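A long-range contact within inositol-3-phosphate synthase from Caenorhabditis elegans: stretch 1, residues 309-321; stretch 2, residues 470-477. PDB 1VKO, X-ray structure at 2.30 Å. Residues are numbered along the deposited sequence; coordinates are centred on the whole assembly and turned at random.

Stretch 1, residues 309-321: LIELAERHKVFVG
Stretch 2 470-477: KPFHSVLS

Stretch 1 enters as a helix whose last turn closes in a Schellman motif: Lys317 has positive phi (phi/psi 63/47), and Val318 N returns to Ala313 O at 3.3 Å. The chain then extends through Val318 (-128/155) and Phe319 (-97/142) into the strand at Val320 and Gly321. Against this bend lies stretch 2, which has no regular helix or strand beyond a single bridge of Val320 with Val475 (CA to CA, 5.0 Å). Two backbone hydrogen bonds fix the register, the two segments running in broadly the same direction: Val320 N donates to Ser474 O (2.7 Å, 153°) and Leu476 N to Val320 O (3.0 Å, 163°). Val320 N and O thus pair with Ser474 and Leu476, the residues flanking Val475. Ser474 O also receives a CA-H...O contact from Phe319 CA at 3.0 Å.

Phe319 (chi1 -69°, m; chi2 -67°) is the main bump, with 107 Å² covered. Leu476 (-88/88; p, t) lays CD1 over one face of its ring, 3.9 Å from the centroid and 21° off the normal, while the carbonyls of His473 and Ser474 lie at the ring edge, His473 O 3.1 Å from Phe319 CE1. Farther out, Phe319 CE1 is 4.1 Å from Phe472 CB, and Phe319 CZ reaches Pro471 CB at 4.5 Å.

Ser474 (-55/-37; chi1 m) fits the hollow between the helix end and the following extended segment. Its CB lies 3.1 Å from Val318 O, and its OG 3.3 Å from Glu314 CA; Ala313 CB lies 4.3 Å from Ser474 CB. Val475 (-86/96; t) packs CG2 against Ile310 CG2 (3.7 Å) and Val320 CG2 (4.0 Å), joining helix and strand. At the margin, Glu314 (m, t) brings OE2 to 3.1 Å from NE2 of His473 (t), whose ND1 accepts a hydrogen bond from Val475 N (3.0 Å).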

# COMPACT_ATOMS: atom_id res chain seq x y z
N LEU A 309 -5.26 43.56 -6.62
CA LEU A 309 -6.56 43.05 -6.20
C LEU A 309 -6.82 43.14 -4.69
O LEU A 309 -7.85 43.64 -4.24
CB LEU A 309 -6.77 41.61 -6.73
CG LEU A 309 -7.59 41.78 -8.01
CD1 LEU A 309 -7.65 40.57 -8.95
CD2 LEU A 309 -8.94 42.10 -7.52
N ILE A 310 -5.89 42.66 -3.90
CA ILE A 310 -5.99 42.81 -2.47
C ILE A 310 -6.23 44.29 -2.15
O ILE A 310 -7.26 44.65 -1.53
CB ILE A 310 -4.75 42.24 -1.78
CG1 ILE A 310 -4.76 40.71 -1.90
CG2 ILE A 310 -4.68 42.72 -0.34
CD1 ILE A 310 -3.44 40.04 -1.55
N GLU A 311 -5.32 45.16 -2.61
CA GLU A 311 -5.52 46.61 -2.43
C GLU A 311 -6.95 47.07 -2.83
O GLU A 311 -7.56 47.89 -2.15
CB GLU A 311 -4.44 47.40 -3.17
CG GLU A 311 -4.50 48.89 -2.94
CD GLU A 311 -3.37 49.65 -3.63
OE1 GLU A 311 -2.92 49.21 -4.70
OE2 GLU A 311 -2.96 50.69 -3.10
N LEU A 312 -7.50 46.50 -3.89
CA LEU A 312 -8.82 46.94 -4.35
C LEU A 312 -9.90 46.46 -3.39
O LEU A 312 -10.86 47.18 -3.09
CB LEU A 312 -9.09 46.45 -5.79
CG LEU A 312 -10.37 46.95 -6.51
CD1 LEU A 312 -10.35 48.45 -6.89
CD2 LEU A 312 -10.63 46.10 -7.72
N ALA A 313 -9.73 45.24 -2.88
CA ALA A 313 -10.60 44.75 -1.84
C ALA A 313 -10.46 45.57 -0.55
O ALA A 313 -11.47 45.86 0.10
CB ALA A 313 -10.32 43.29 -1.59
N GLU A 314 -9.23 45.92 -0.14
CA GLU A 314 -9.03 46.75 1.07
C GLU A 314 -9.82 48.06 0.92
O GLU A 314 -10.51 48.50 1.83
CB GLU A 314 -7.52 47.06 1.34
CG GLU A 314 -6.70 46.00 2.09
CD GLU A 314 -5.16 46.13 1.91
OE1 GLU A 314 -4.69 46.95 1.08
OE2 GLU A 314 -4.41 45.39 2.59
N ARG A 315 -9.71 48.65 -0.27
CA ARG A 315 -10.31 49.94 -0.55
C ARG A 315 -11.81 49.88 -0.64
O ARG A 315 -12.49 50.88 -0.42
CB ARG A 315 -9.74 50.49 -1.86
CG ARG A 315 -9.20 51.90 -1.74
CD ARG A 315 -8.28 52.31 -2.87
NE ARG A 315 -8.96 52.22 -4.15
CZ ARG A 315 -8.36 52.39 -5.31
NH1 ARG A 315 -7.06 52.65 -5.32
NH2 ARG A 315 -9.04 52.29 -6.46
N HIS A 316 -12.36 48.71 -0.94
CA HIS A 316 -13.81 48.59 -1.13
C HIS A 316 -14.54 47.89 0.02
O HIS A 316 -15.76 47.71 -0.03
CB HIS A 316 -14.15 47.98 -2.49
CG HIS A 316 -14.21 48.98 -3.60
ND1 HIS A 316 -13.09 49.46 -4.24
CD2 HIS A 316 -15.27 49.61 -4.16
CE1 HIS A 316 -13.45 50.34 -5.16
NE2 HIS A 316 -14.77 50.45 -5.13
N LYS A 317 -13.77 47.53 1.05
CA LYS A 317 -14.31 46.94 2.28
C LYS A 317 -15.01 45.59 2.08
O LYS A 317 -16.09 45.31 2.61
CB LYS A 317 -15.19 47.96 3.03
CG LYS A 317 -14.45 48.78 4.09
CD LYS A 317 -13.30 49.63 3.53
CE LYS A 317 -13.10 50.90 4.38
N VAL A 318 -14.32 44.74 1.32
CA VAL A 318 -14.79 43.41 0.96
C VAL A 318 -13.70 42.37 1.32
O VAL A 318 -12.51 42.72 1.43
CB VAL A 318 -15.17 43.46 -0.53
CG1 VAL A 318 -14.34 42.54 -1.38
CG2 VAL A 318 -16.70 43.32 -0.72
N PHE A 319 -14.09 41.11 1.55
CA PHE A 319 -13.11 40.07 1.90
C PHE A 319 -12.72 39.26 0.69
O PHE A 319 -13.57 38.96 -0.15
CB PHE A 319 -13.63 39.07 2.95
CG PHE A 319 -13.81 39.65 4.32
CD1 PHE A 319 -12.72 40.06 5.08
CD2 PHE A 319 -15.08 39.74 4.88
CE1 PHE A 319 -12.90 40.59 6.36
CE2 PHE A 319 -15.27 40.27 6.16
CZ PHE A 319 -14.19 40.69 6.90
N VAL A 320 -11.42 38.92 0.63
CA VAL A 320 -10.93 37.98 -0.37
C VAL A 320 -10.44 36.70 0.30
O VAL A 320 -10.15 36.72 1.50
CB VAL A 320 -9.92 38.61 -1.38
CG1 VAL A 320 -10.61 39.67 -2.16
CG2 VAL A 320 -8.62 39.16 -0.72
N GLY A 321 -10.38 35.59 -0.45
CA GLY A 321 -9.87 34.32 0.08
C GLY A 321 -9.25 33.40 -0.99
O GLY A 321 -9.58 33.50 -2.16
N LYS A 470 -14.34 48.14 13.77
CA LYS A 470 -13.79 47.82 12.45
C LYS A 470 -13.96 46.32 12.15
O LYS A 470 -13.96 45.52 13.08
CB LYS A 470 -12.32 48.25 12.36
CG LYS A 470 -12.13 49.79 12.16
CD LYS A 470 -10.65 50.23 12.05
CE LYS A 470 -9.83 49.44 10.98
NZ LYS A 470 -8.34 49.50 11.15
N PRO A 471 -14.13 45.96 10.87
CA PRO A 471 -14.04 44.55 10.44
C PRO A 471 -12.61 44.03 10.40
O PRO A 471 -11.65 44.80 10.31
CB PRO A 471 -14.58 44.60 9.02
CG PRO A 471 -14.20 45.97 8.53
CD PRO A 471 -14.44 46.85 9.73
N PHE A 472 -12.45 42.71 10.45
CA PHE A 472 -11.14 42.08 10.19
C PHE A 472 -10.49 42.55 8.86
O PHE A 472 -11.17 43.10 7.99
CB PHE A 472 -11.33 40.57 10.19
CG PHE A 472 -11.83 40.00 11.51
CD1 PHE A 472 -11.50 40.62 12.73
CD2 PHE A 472 -12.57 38.82 11.53
CE1 PHE A 472 -11.93 40.08 13.95
CE2 PHE A 472 -13.01 38.27 12.75
CZ PHE A 472 -12.69 38.91 13.97
N HIS A 473 -9.18 42.33 8.70
CA HIS A 473 -8.50 42.54 7.41
C HIS A 473 -9.26 41.89 6.24
O HIS A 473 -9.85 40.83 6.42
CB HIS A 473 -7.07 42.01 7.46
CG HIS A 473 -6.19 42.53 6.36
ND1 HIS A 473 -6.32 42.12 5.05
CD2 HIS A 473 -5.19 43.44 6.36
CE1 HIS A 473 -5.44 42.76 4.29
NE2 HIS A 473 -4.74 43.56 5.07
N SER A 474 -9.26 42.52 5.06
CA SER A 474 -9.91 41.98 3.85
C SER A 474 -9.47 40.58 3.46
O SER A 474 -10.28 39.79 2.96
CB SER A 474 -9.68 42.88 2.62
OG SER A 474 -10.11 44.20 2.86
N VAL A 475 -8.19 40.27 3.64
CA VAL A 475 -7.64 38.98 3.21
C VAL A 475 -7.90 38.04 4.33
O VAL A 475 -7.10 38.00 5.30
CB VAL A 475 -6.10 39.00 2.99
CG1 VAL A 475 -5.61 37.60 2.55
CG2 VAL A 475 -5.70 40.01 1.95
N LEU A 476 -8.99 37.29 4.24
CA LEU A 476 -9.38 36.56 5.42
C LEU A 476 -8.77 35.20 5.57
O LEU A 476 -9.32 34.17 5.12
CB LEU A 476 -10.88 36.69 5.79
CG LEU A 476 -12.00 35.79 5.31
CD1 LEU A 476 -13.30 36.34 5.79
CD2 LEU A 476 -11.98 35.78 3.84
N SER A 477 -7.60 35.22 6.21
CA SER A 477 -6.76 34.07 6.40
C SER A 477 -7.33 32.99 7.31
O SER A 477 -6.89 31.86 7.23
CB SER A 477 -5.37 34.50 6.90
OG SER A 477 -5.43 35.45 7.96